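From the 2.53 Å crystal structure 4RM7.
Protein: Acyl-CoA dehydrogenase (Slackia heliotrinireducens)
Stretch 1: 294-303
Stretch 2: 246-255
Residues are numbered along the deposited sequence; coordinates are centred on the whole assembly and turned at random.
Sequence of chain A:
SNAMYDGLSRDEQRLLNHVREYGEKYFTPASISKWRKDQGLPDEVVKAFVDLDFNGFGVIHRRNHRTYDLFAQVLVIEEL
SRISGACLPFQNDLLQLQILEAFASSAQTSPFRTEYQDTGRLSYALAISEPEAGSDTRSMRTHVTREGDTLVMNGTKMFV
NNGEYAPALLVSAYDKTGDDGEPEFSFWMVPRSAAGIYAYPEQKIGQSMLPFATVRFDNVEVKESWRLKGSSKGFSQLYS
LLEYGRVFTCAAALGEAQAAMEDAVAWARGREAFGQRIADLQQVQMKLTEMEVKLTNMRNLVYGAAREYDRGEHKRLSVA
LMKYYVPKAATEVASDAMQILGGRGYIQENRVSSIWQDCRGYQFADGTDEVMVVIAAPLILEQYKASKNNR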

# COMPACT_ATOMS: atom_id res chain seq x y z
N LYS A 294 5.88 9.99 -7.18
CA LYS A 294 4.88 9.47 -8.10
C LYS A 294 4.82 10.30 -9.38
O LYS A 294 4.74 9.73 -10.47
CB LYS A 294 3.51 9.40 -7.42
CG LYS A 294 3.49 8.30 -6.36
CD LYS A 294 2.18 8.24 -5.65
CE LYS A 294 2.27 7.28 -4.48
NZ LYS A 294 1.00 7.25 -3.70
N LEU A 295 4.90 11.63 -9.26
CA LEU A 295 4.86 12.49 -10.45
C LEU A 295 6.07 12.21 -11.33
O LEU A 295 5.96 12.15 -12.56
CB LEU A 295 4.84 13.96 -10.07
CG LEU A 295 3.59 14.56 -9.47
CD1 LEU A 295 3.89 15.98 -8.99
CD2 LEU A 295 2.50 14.53 -10.53
N THR A 296 7.23 12.04 -10.69
CA THR A 296 8.46 11.72 -11.42
C THR A 296 8.29 10.43 -12.22
O THR A 296 8.61 10.38 -13.40
CB THR A 296 9.67 11.59 -10.46
OG1 THR A 296 9.73 12.72 -9.59
CG2 THR A 296 10.98 11.52 -11.25
N ASN A 297 7.77 9.40 -11.57
CA ASN A 297 7.56 8.11 -12.21
C ASN A 297 6.54 8.20 -13.37
O ASN A 297 6.81 7.73 -14.47
CB ASN A 297 7.12 7.07 -11.16
CG ASN A 297 8.27 6.62 -10.25
OD1 ASN A 297 9.45 6.81 -10.56
ND2 ASN A 297 7.93 6.01 -9.12
N MSE A 298 5.39 8.81 -13.11
CA MSE A 298 4.39 9.03 -14.14
C MSE A 298 4.97 9.67 -15.39
O MSE A 298 4.71 9.21 -16.51
CB MSE A 298 3.27 9.93 -13.62
CG MSE A 298 2.40 9.30 -12.56
SE MSE A 298 1.00 10.58 -12.08
CE MSE A 298 1.40 10.72 -10.19
N ARG A 299 5.75 10.74 -15.19
CA ARG A 299 6.27 11.54 -16.29
C ARG A 299 7.27 10.72 -17.08
O ARG A 299 7.25 10.71 -18.31
CB ARG A 299 6.90 12.83 -15.76
CG ARG A 299 7.30 13.82 -16.84
CD ARG A 299 7.60 15.22 -16.27
NE ARG A 299 6.37 15.92 -15.90
CZ ARG A 299 6.04 16.32 -14.68
NH1 ARG A 299 6.86 16.09 -13.65
NH2 ARG A 299 4.87 16.94 -14.48
N ASN A 300 8.14 10.03 -16.36
CA ASN A 300 9.08 9.12 -16.97
C ASN A 300 8.39 8.03 -17.83
O ASN A 300 8.88 7.70 -18.90
CB ASN A 300 9.93 8.47 -15.89
CG ASN A 300 11.06 9.36 -15.43
OD1 ASN A 300 11.50 10.26 -16.16
ND2 ASN A 300 11.57 9.09 -14.23
N LEU A 301 7.26 7.49 -17.37
CA LEU A 301 6.60 6.43 -18.11
C LEU A 301 5.90 7.02 -19.32
O LEU A 301 6.00 6.48 -20.42
CB LEU A 301 5.61 5.68 -17.24
CG LEU A 301 6.21 4.80 -16.14
CD1 LEU A 301 5.10 4.23 -15.25
CD2 LEU A 301 7.04 3.67 -16.71
N VAL A 302 5.22 8.15 -19.14
CA VAL A 302 4.49 8.76 -20.24
C VAL A 302 5.46 9.27 -21.32
O VAL A 302 5.35 8.89 -22.49
CB VAL A 302 3.59 9.89 -19.72
CG1 VAL A 302 2.90 10.59 -20.87
CG2 VAL A 302 2.56 9.31 -18.79
N TYR A 303 6.44 10.07 -20.91
CA TYR A 303 7.44 10.57 -21.86
C TYR A 303 8.21 9.47 -22.55
O TYR A 303 8.58 9.59 -23.73
CB TYR A 303 8.44 11.49 -21.17
CG TYR A 303 7.90 12.84 -20.76
CD1 TYR A 303 8.76 13.84 -20.29
CD2 TYR A 303 6.53 13.13 -20.83
CE1 TYR A 303 8.27 15.09 -19.90
CE2 TYR A 303 6.04 14.38 -20.42
CZ TYR A 303 6.93 15.34 -19.95
OH TYR A 303 6.48 16.57 -19.58
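Stretch 2, residues 246-255: RVFTCAAALG

Two helices can pack together without a single hydrogen bond between them when small residues and one well-placed leucine share the interface, and residues 246-255 of this acyl-CoA dehydrogenase illustrate the principle. The stretch is helical throughout, its backbone joined by i to i+4 bonds such as C250 N to R246 O (3.0 Å) and L254 N to C250 O (2.9 Å). It runs nearly antiparallel to helix 294-303, with 154° between the N-to-C directions (signed crossing angle -154°) and the axes 9.8 Å apart at closest approach.

R246 makes no contact. V247 turns sideways, and its carbonyl O lies 4.4 Å from V302 CG1. F248 points away and T249 is out of reach; C250 is directed toward the partner, and C250 CB meets V302 CG2 at 3.8 Å. A251 follows; its CB is 4.1 Å from V302 CG1, and its small side chain accompanies a CA-CA separation of 6.4 Å between A251 and V302. After A252 and A253, L254 dominates. L254 CD1 lies 3.8 Å from CB of the selenomethionine M298 and 4.2 Å from L295 CD2, and covers one face of the R299 guanidinium, 3.9 Å from R299 NH2. L254 CD2 approaches R299 CA at 3.7 Å. G255 adds no side chain.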

# COMPACT_ATOMS: atom_id res chain seq x y z
N ARG A 246 -4.31 5.71 -24.88
CA ARG A 246 -3.80 5.47 -23.55
C ARG A 246 -2.70 6.47 -23.20
O ARG A 246 -2.63 6.95 -22.07
CB ARG A 246 -3.29 4.05 -23.40
CG ARG A 246 -4.38 3.04 -23.55
CD ARG A 246 -3.95 1.67 -23.19
NE ARG A 246 -5.01 0.74 -23.54
CZ ARG A 246 -4.85 -0.30 -24.35
NH1 ARG A 246 -3.66 -0.57 -24.86
NH2 ARG A 246 -5.88 -1.08 -24.62
N VAL A 247 -1.84 6.78 -24.17
CA VAL A 247 -0.78 7.75 -23.90
C VAL A 247 -1.40 9.12 -23.60
O VAL A 247 -1.05 9.77 -22.61
CB VAL A 247 0.21 7.85 -25.07
CG1 VAL A 247 1.34 8.79 -24.70
CG2 VAL A 247 0.77 6.45 -25.41
N PHE A 248 -2.35 9.53 -24.42
CA PHE A 248 -3.10 10.76 -24.22
C PHE A 248 -3.74 10.83 -22.85
O PHE A 248 -3.63 11.84 -22.16
CB PHE A 248 -4.18 10.91 -25.29
CG PHE A 248 -3.64 11.16 -26.65
CD1 PHE A 248 -2.30 11.51 -26.82
CD2 PHE A 248 -4.45 11.05 -27.77
CE1 PHE A 248 -1.80 11.75 -28.07
CE2 PHE A 248 -3.96 11.29 -29.04
CZ PHE A 248 -2.63 11.63 -29.20
N THR A 249 -4.40 9.75 -22.46
CA THR A 249 -5.10 9.72 -21.19
C THR A 249 -4.13 9.82 -20.02
O THR A 249 -4.39 10.51 -19.02
CB THR A 249 -5.94 8.45 -21.07
OG1 THR A 249 -7.06 8.59 -21.94
CG2 THR A 249 -6.46 8.27 -19.67
N CYS A 250 -2.99 9.17 -20.15
CA CYS A 250 -2.00 9.22 -19.09
C CYS A 250 -1.34 10.61 -19.01
O CYS A 250 -1.11 11.12 -17.91
CB CYS A 250 -0.96 8.11 -19.28
SG CYS A 250 -1.72 6.47 -18.96
N ALA A 251 -1.09 11.23 -20.16
CA ALA A 251 -0.60 12.60 -20.16
C ALA A 251 -1.60 13.56 -19.48
O ALA A 251 -1.20 14.48 -18.75
CB ALA A 251 -0.31 13.05 -21.59
N ALA A 252 -2.90 13.34 -19.70
CA ALA A 252 -3.91 14.14 -19.03
C ALA A 252 -3.89 13.89 -17.53
O ALA A 252 -4.01 14.83 -16.74
CB ALA A 252 -5.33 13.86 -19.60
N ALA A 253 -3.73 12.63 -17.14
CA ALA A 253 -3.72 12.29 -15.72
C ALA A 253 -2.53 12.96 -15.02
O ALA A 253 -2.65 13.51 -13.91
CB ALA A 253 -3.67 10.81 -15.55
N LEU A 254 -1.38 12.93 -15.69
CA LEU A 254 -0.16 13.51 -15.17
C LEU A 254 -0.32 15.02 -14.98
O LEU A 254 0.03 15.60 -13.95
CB LEU A 254 0.98 13.20 -16.13
CG LEU A 254 2.30 13.94 -15.93
CD1 LEU A 254 2.90 13.61 -14.56
CD2 LEU A 254 3.25 13.59 -17.08
N GLY A 255 -0.86 15.66 -16.00
CA GLY A 255 -1.09 17.08 -15.97
C GLY A 255 -2.00 17.47 -14.83
O GLY A 255 -1.68 18.38 -14.07